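Pantothenate synthetase (Francisella tularensis subsp. tularensis, PDB 3N8H) probably catalyses the ATP-dependent condensation of pantoate with beta-alanine to give pantothenate, by way of a pantoyl-adenylate intermediate. Local coordinates at residues I118-S123 / D153-M158; G126-M131 / V157-Q162. All coordinates share one frame; numbering follows the deposited sequence.

Interaction 1 (118-123 with 153-158) and interaction 2 (126-131 with 157-162) share helix 154-166, and their centres lie about 8 Å apart. Interaction 1 joins the first turn of that helix by two hydrogen bonds to the backbone where helix 120-123 begins; interaction 2 packs the next turn against helix 127-142 through apolar side chains. Phe-128 joins the two: its CZ lies 3.5 Å from CB of Gln-155 and its CE2 3.3 Å from N of Gly-121. Nearer the ligands, Gln-156 OE1 rests 3.3 Å from CG of Met-131. Asp-153 and Gln-156 from interaction 1 and His-127 from interaction 2 all border the bound proline, and Asp-153 also reaches the AMP ribose.

Interaction 1: I118-S123 / D153-M158; sequences ILEGKS and DYQQVM. With PRO (proline), chain C; AMP (adenosine monophosphate), chain D.
Gln-155 meets the turn 118-120 amide first, its carboxamide holding a backbone carbonyl and the backbone N-H two residues further on. NE2 donates to O of Ile-118 over 2.9 Å in a nearly straight bond (N-H...O 164°). The acceptor lies almost in the plane of the amide, but the nitrogen stands well above the carbonyl plane of Ile-118. OE1 accepts the backbone N-H of Glu-120 at 3.0 Å, in its own carbonyl plane and on a lone pair. Beyond CG the glutamine is extended (chi2 169°), which carries the amide from its helix across to the turn. Leu-119 CB packs beside OE1 at 3.3 Å, while CG1 of Ile-118 comes to 3.8 Å from NE2. NE2 is also hydrogen-bonded to the carbonyl of Ile-115, its strongest partner outside the contact. Glu-120 bends at chi2 (63°), leading its carboxylate away from Gln-155 to a salt bridge with Arg-251 and a hydrogen bond with Tyr-233. On the ligand side, OD2 of Asp-153 lies 2.5 Å from O2' of AMP, a hydrogen bond so short that its exact length is doubtful, and OD1 of Asp-153 lies 3.1 Å from CD of the bound proline. Gln-156 brings OE1 to the same ring at CG. With carbonyls at its nitrogen and an N-H at its oxygen, the buried amide has one sensible way round, its rotation about chi3 probably restricted. It ties the turn to the helix whose start borders both ligands, in keeping with the predicted ATP site at Asp-153 and pantoate site at Gln-156.

Interaction 2: G126-M131 / V157-Q162; sequences GHFSGM and VMLIKQ. With PRO (proline), chain C.
Segments 127-131 and 157-162, parts of helices 127-142 and 154-166, cross at -48° with axes 11.2 Å apart at closest approach, so long side chains must bridge the gap, and Phe-128 and Leu-159 lie at the nearest CA pair (8.3 Å). Leu-159 sets its CD1 methyl over one face of the Phe-128 ring, 3.5 Å from the centroid and 15° off the normal, a CH-pi contact shifted toward the CG side. Selenomethionine Met-131 starts with CG anti to the backbone N (chi1 -177°), then folds at chi2 and chi3. The fold turns its CE methyl toward Leu-159, 3.8 Å from CD1, and leaves SE alongside Ile-160, 3.8 Å from CG1. Ile-160 also packs on Leu-147 and Leu-149 of strand 146-150 and on Ile-173 of strand 172-176. On the ligand side, His-127 presents its ring edge to the bound proline, CE1 lying 3.5 Å from CB, while its ND1 is hydrogen-bonded to O of Gln-63. Helix 154-166 joins the parallel strands 146-150 and 172-176, neighbours in the sheet, as in a beta-alpha-beta unit; the two helices pack through apolar side chains, with Ile-160 reaching the strands, in the Rossmann-like core of the HUP clan.

Interaction 1: I118-S123 / D153-M158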
loop_
_atom_site.group_PDB
_atom_site.type_symbol
_atom_site.label_atom_id
_atom_site.label_comp_id
_atom_site.label_asym_id
_atom_site.label_seq_id
_atom_site.Cartn_x
_atom_site.Cartn_y
_atom_site.Cartn_z
ATOM N N ILE A 118 1.160 -19.447 -5.022
ATOM C CA ILE A 118 0.584 -20.765 -5.284
ATOM C C ILE A 118 -0.926 -20.694 -5.467
ATOM O O ILE A 118 -1.539 -19.638 -5.245
ATOM C CB ILE A 118 0.895 -21.735 -4.130
ATOM C CG1 ILE A 118 0.409 -21.145 -2.797
ATOM C CG2 ILE A 118 2.429 -22.069 -4.093
ATOM C CD1 ILE A 118 0.375 -22.130 -1.624
ATOM N N LEU A 119 -1.512 -21.821 -5.884
ATOM C CA LEU A 119 -2.955 -21.955 -5.975
ATOM C C LEU A 119 -3.564 -20.761 -6.692
ATOM O O LEU A 119 -3.226 -20.481 -7.841
ATOM C CB LEU A 119 -3.544 -22.115 -4.566
ATOM C CG LEU A 119 -2.983 -23.346 -3.831
ATOM C CD1 LEU A 119 -3.298 -23.355 -2.321
ATOM C CD2 LEU A 119 -3.468 -24.630 -4.503
ATOM N N GLU A 120 -4.451 -20.040 -6.013
ATOM C CA GLU A 120 -5.143 -18.945 -6.670
ATOM C C GLU A 120 -4.177 -17.865 -7.233
ATOM O O GLU A 120 -4.352 -17.332 -8.350
ATOM C CB GLU A 120 -6.150 -18.377 -5.700
ATOM C CG GLU A 120 -7.380 -17.813 -6.327
ATOM C CD GLU A 120 -8.243 -18.809 -7.100
ATOM O OE1 GLU A 120 -7.965 -20.036 -7.215
ATOM O OE2 GLU A 120 -9.241 -18.304 -7.606
ATOM N N GLY A 121 -3.117 -17.579 -6.492
ATOM C CA GLY A 121 -2.152 -16.591 -6.946
ATOM C C GLY A 121 -1.483 -16.949 -8.267
ATOM O O GLY A 121 -1.190 -16.083 -9.098
ATOM N N LYS A 122 -1.238 -18.235 -8.469
ATOM C CA LYS A 122 -0.543 -18.696 -9.670
ATOM C C LYS A 122 -1.548 -18.806 -10.811
ATOM O O LYS A 122 -1.263 -18.481 -11.971
ATOM C CB LYS A 122 0.103 -20.065 -9.409
ATOM C CG LYS A 122 0.865 -20.618 -10.590
ATOM C CD LYS A 122 1.455 -21.980 -10.270
ATOM C CE LYS A 122 2.970 -21.928 -10.295
ATOM N NZ LYS A 122 3.580 -23.282 -10.223
ATOM N N SER A 123 -2.732 -19.277 -10.441
ATOM C CA SER A 123 -3.852 -19.471 -11.343
ATOM C C SER A 123 -4.382 -18.118 -11.840
ATOM O O SER A 123 -4.826 -17.997 -12.983
ATOM C CB SER A 123 -4.948 -20.252 -10.605
ATOM O OG SER A 123 -5.847 -20.863 -11.491
ATOM N N ASP A 153 -12.402 -18.022 0.560
ATOM C CA ASP A 153 -11.286 -17.376 -0.106
ATOM C C ASP A 153 -10.112 -17.363 0.878
ATOM O O ASP A 153 -9.757 -16.331 1.479
ATOM C CB ASP A 153 -11.708 -15.986 -0.541
ATOM C CG ASP A 153 -12.891 -16.024 -1.495
ATOM O OD1 ASP A 153 -12.661 -16.341 -2.684
ATOM O OD2 ASP A 153 -14.036 -15.747 -1.056
ATOM N N TYR A 154 -9.538 -18.548 1.064
ATOM C CA TYR A 154 -8.568 -18.784 2.143
ATOM C C TYR A 154 -7.297 -17.943 2.057
ATOM O O TYR A 154 -6.811 -17.374 3.068
ATOM C CB TYR A 154 -8.161 -20.257 2.172
ATOM C CG TYR A 154 -7.586 -20.674 3.498
ATOM C CD1 TYR A 154 -8.424 -20.996 4.562
ATOM C CD2 TYR A 154 -6.205 -20.743 3.691
ATOM C CE1 TYR A 154 -7.908 -21.387 5.787
ATOM C CE2 TYR A 154 -5.672 -21.132 4.923
ATOM C CZ TYR A 154 -6.532 -21.453 5.965
ATOM O OH TYR A 154 -6.032 -21.840 7.189
ATOM N N GLN A 155 -6.723 -17.916 0.863
ATOM C CA GLN A 155 -5.498 -17.140 0.645
ATOM C C GLN A 155 -5.759 -15.635 0.829
ATOM O O GLN A 155 -4.968 -14.915 1.457
ATOM C CB GLN A 155 -4.961 -17.427 -0.735
ATOM C CG GLN A 155 -4.301 -18.791 -0.843
ATOM C CD GLN A 155 -4.007 -19.145 -2.296
ATOM O OE1 GLN A 155 -4.910 -19.530 -3.059
ATOM N NE2 GLN A 155 -2.748 -18.983 -2.694
ATOM N N GLN A 156 -6.888 -15.185 0.285
ATOM C CA GLN A 156 -7.389 -13.829 0.524
ATOM C C GLN A 156 -7.378 -13.479 2.023
ATOM O O GLN A 156 -6.890 -12.418 2.412
ATOM C CB GLN A 156 -8.825 -13.702 -0.006
ATOM C CG GLN A 156 -9.433 -12.339 0.285
ATOM C CD GLN A 156 -10.590 -12.027 -0.603
ATOM O OE1 GLN A 156 -10.413 -11.586 -1.742
ATOM N NE2 GLN A 156 -11.792 -12.266 -0.101
ATOM N N VAL A 157 -7.947 -14.346 2.862
ATOM C CA VAL A 157 -7.943 -14.088 4.310
ATOM C C VAL A 157 -6.526 -13.883 4.858
ATOM O O VAL A 157 -6.257 -12.886 5.546
ATOM C CB VAL A 157 -8.614 -15.234 5.097
ATOM C CG1 VAL A 157 -8.335 -15.080 6.585
ATOM C CG2 VAL A 157 -10.110 -15.261 4.849
HETATM N N MSE A 158 -5.625 -14.826 4.554
HETATM C CA MSE A 158 -4.238 -14.784 5.034
HETATM C C MSE A 158 -3.545 -13.514 4.569
HETATM O O MSE A 158 -2.859 -12.844 5.335
HETATM C CB MSE A 158 -3.461 -16.005 4.533
HETATM C CG MSE A 158 -4.024 -17.341 4.985
HETATM SE SE MSE A 158 -2.916 -18.854 4.397
HETATM C CE MSE A 158 -1.191 -18.338 5.165
HETATM N N PRO C . -14.138 -12.984 -5.135
HETATM C CA PRO C . -13.094 -12.087 -5.622
HETATM C C PRO C . -12.917 -12.248 -7.133
HETATM O O PRO C . -13.504 -13.168 -7.716
HETATM C CB PRO C . -11.850 -12.580 -4.880
HETATM C CG PRO C . -12.386 -13.118 -3.594
HETATM C CD PRO C . -13.732 -13.714 -3.922
HETATM P P AMP D . -17.055 -11.743 -3.130
HETATM O O1P AMP D . -18.281 -10.837 -3.200
HETATM O O2P AMP D . -17.184 -13.090 -3.771
HETATM O O3P AMP D . -15.793 -11.047 -3.492
HETATM O "O5'" AMP D . -17.022 -12.165 -1.564
HETATM C "C5'" AMP D . -17.189 -11.218 -0.509
HETATM C "C4'" AMP D . -16.941 -11.877 0.826
HETATM O "O4'" AMP D . -17.919 -12.949 1.012
HETATM C "C3'" AMP D . -15.549 -12.518 0.966
HETATM O "O3'" AMP D . -15.101 -12.410 2.328
HETATM C "C2'" AMP D . -15.836 -13.976 0.633
HETATM O "O2'" AMP D . -14.894 -14.922 1.114
HETATM C "C1'" AMP D . -17.217 -14.159 1.257
HETATM N N9 AMP D . -17.932 -15.319 0.710
HETATM C C8 AMP D . -18.120 -15.588 -0.603
HETATM N N7 AMP D . -18.789 -16.765 -0.756
HETATM C C5 AMP D . -19.008 -17.274 0.483
HETATM C C6 AMP D . -19.659 -18.484 1.028
HETATM N N6 AMP D . -20.186 -19.387 0.186
HETATM N N1 AMP D . -19.700 -18.659 2.362
HETATM C C2 AMP D . -19.134 -17.744 3.184
HETATM N N3 AMP D . -18.531 -16.612 2.763
HETATM C C4 AMP D . -18.440 -16.320 1.439
#

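Interaction 2: G126-M131 / V157-Q162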
loop_
_atom_site.group_PDB
_atom_site.type_symbol
_atom_site.label_atom_id
_atom_site.label_comp_id
_atom_site.label_asym_id
_atom_site.label_seq_id
_atom_site.Cartn_x
_atom_site.Cartn_y
_atom_site.Cartn_z
ATOM N N GLY A 126 -1.815 -11.564 -10.950
ATOM C CA GLY A 126 -2.156 -10.158 -10.780
ATOM C C GLY A 126 -3.479 -9.947 -10.054
ATOM O O GLY A 126 -3.840 -8.812 -9.704
ATOM N N HIS A 127 -4.199 -11.032 -9.797
ATOM C CA HIS A 127 -5.429 -10.938 -8.999
ATOM C C HIS A 127 -5.159 -10.429 -7.560
ATOM O O HIS A 127 -5.857 -9.549 -7.080
ATOM C CB HIS A 127 -6.143 -12.290 -8.934
ATOM C CG HIS A 127 -7.226 -12.352 -7.901
ATOM N ND1 HIS A 127 -8.420 -11.670 -8.028
ATOM C CD2 HIS A 127 -7.294 -13.008 -6.712
ATOM C CE1 HIS A 127 -9.176 -11.902 -6.967
ATOM N NE2 HIS A 127 -8.515 -12.703 -6.148
ATOM N N PHE A 128 -4.152 -10.982 -6.884
ATOM C CA PHE A 128 -3.952 -10.678 -5.454
ATOM C C PHE A 128 -3.476 -9.243 -5.267
ATOM O O PHE A 128 -3.773 -8.604 -4.245
ATOM C CB PHE A 128 -2.975 -11.684 -4.785
ATOM C CG PHE A 128 -3.616 -13.013 -4.394
ATOM C CD1 PHE A 128 -4.958 -13.079 -4.034
ATOM C CD2 PHE A 128 -2.863 -14.183 -4.359
ATOM C CE1 PHE A 128 -5.557 -14.283 -3.660
ATOM C CE2 PHE A 128 -3.449 -15.389 -3.983
ATOM C CZ PHE A 128 -4.802 -15.436 -3.637
ATOM N N SER A 129 -2.748 -8.728 -6.262
ATOM C CA SER A 129 -2.296 -7.342 -6.219
ATOM C C SER A 129 -3.520 -6.424 -6.285
ATOM O O SER A 129 -3.639 -5.484 -5.505
ATOM C CB SER A 129 -1.303 -7.043 -7.345
ATOM O OG SER A 129 -0.989 -5.661 -7.418
ATOM N N GLY A 130 -4.441 -6.715 -7.200
ATOM C CA GLY A 130 -5.661 -5.927 -7.318
ATOM C C GLY A 130 -6.502 -5.910 -6.054
ATOM O O GLY A 130 -7.008 -4.859 -5.642
HETATM N N MSE A 131 -6.645 -7.089 -5.456
HETATM C CA MSE A 131 -7.473 -7.347 -4.280
HETATM C C MSE A 131 -6.926 -6.597 -3.062
HETATM O O MSE A 131 -7.653 -5.889 -2.361
HETATM C CB MSE A 131 -7.448 -8.859 -4.003
HETATM C CG MSE A 131 -8.292 -9.356 -2.877
HETATM SE SE MSE A 131 -7.404 -9.126 -1.130
HETATM C CE MSE A 131 -6.095 -10.618 -1.362
ATOM N N VAL A 157 -7.947 -14.346 2.862
ATOM C CA VAL A 157 -7.943 -14.088 4.310
ATOM C C VAL A 157 -6.526 -13.883 4.858
ATOM O O VAL A 157 -6.257 -12.886 5.546
ATOM C CB VAL A 157 -8.614 -15.234 5.097
ATOM C CG1 VAL A 157 -8.335 -15.080 6.585
ATOM C CG2 VAL A 157 -10.110 -15.261 4.849
HETATM N N MSE A 158 -5.625 -14.826 4.554
HETATM C CA MSE A 158 -4.238 -14.784 5.034
HETATM C C MSE A 158 -3.545 -13.514 4.569
HETATM O O MSE A 158 -2.859 -12.844 5.335
HETATM C CB MSE A 158 -3.461 -16.005 4.533
HETATM C CG MSE A 158 -4.024 -17.341 4.985
HETATM SE SE MSE A 158 -2.916 -18.854 4.397
HETATM C CE MSE A 158 -1.191 -18.338 5.165
ATOM N N LEU A 159 -3.742 -13.181 3.304
ATOM C CA LEU A 159 -3.162 -11.984 2.734
ATOM C C LEU A 159 -3.724 -10.721 3.399
ATOM O O LEU A 159 -2.988 -9.771 3.678
ATOM C CB LEU A 159 -3.411 -11.952 1.216
ATOM C CG LEU A 159 -2.631 -12.954 0.392
ATOM C CD1 LEU A 159 -3.001 -12.842 -1.083
ATOM C CD2 LEU A 159 -1.126 -12.712 0.620
ATOM N N ILE A 160 -5.026 -10.707 3.676
ATOM C CA ILE A 160 -5.585 -9.515 4.289
ATOM C C ILE A 160 -5.086 -9.385 5.747
ATOM O O ILE A 160 -4.901 -8.277 6.251
ATOM C CB ILE A 160 -7.142 -9.476 4.168
ATOM C CG1 ILE A 160 -7.557 -9.226 2.707
ATOM C CG2 ILE A 160 -7.756 -8.409 5.097
ATOM C CD1 ILE A 160 -9.083 -9.339 2.509
ATOM N N LYS A 161 -4.837 -10.511 6.411
ATOM C CA LYS A 161 -4.334 -10.452 7.794
ATOM C C LYS A 161 -2.933 -9.867 7.751
ATOM O O LYS A 161 -2.550 -9.086 8.626
ATOM C CB LYS A 161 -4.339 -11.831 8.479
ATOM C CG LYS A 161 -5.730 -12.408 8.784
ATOM C CD LYS A 161 -5.633 -13.825 9.388
ATOM C CE LYS A 161 -6.940 -14.267 10.070
ATOM N NZ LYS A 161 -6.857 -15.716 10.528
ATOM N N GLN A 162 -2.176 -10.210 6.707
ATOM C CA GLN A 162 -0.807 -9.694 6.589
ATOM C C GLN A 162 -0.841 -8.184 6.271
ATOM O O GLN A 162 -0.087 -7.406 6.849
ATOM C CB GLN A 162 -0.018 -10.455 5.524
ATOM C CG GLN A 162 1.443 -10.036 5.436
ATOM C CD GLN A 162 2.237 -10.457 6.656
ATOM O OE1 GLN A 162 2.142 -11.601 7.095
ATOM N NE2 GLN A 162 3.023 -9.537 7.209
HETATM N N PRO C . -14.138 -12.984 -5.135
HETATM C CA PRO C . -13.094 -12.087 -5.622
HETATM C C PRO C . -12.917 -12.248 -7.133
HETATM O O PRO C . -13.504 -13.168 -7.716
HETATM C CB PRO C . -11.850 -12.580 -4.880
HETATM C CG PRO C . -12.386 -13.118 -3.594
HETATM C CD PRO C . -13.732 -13.714 -3.922
#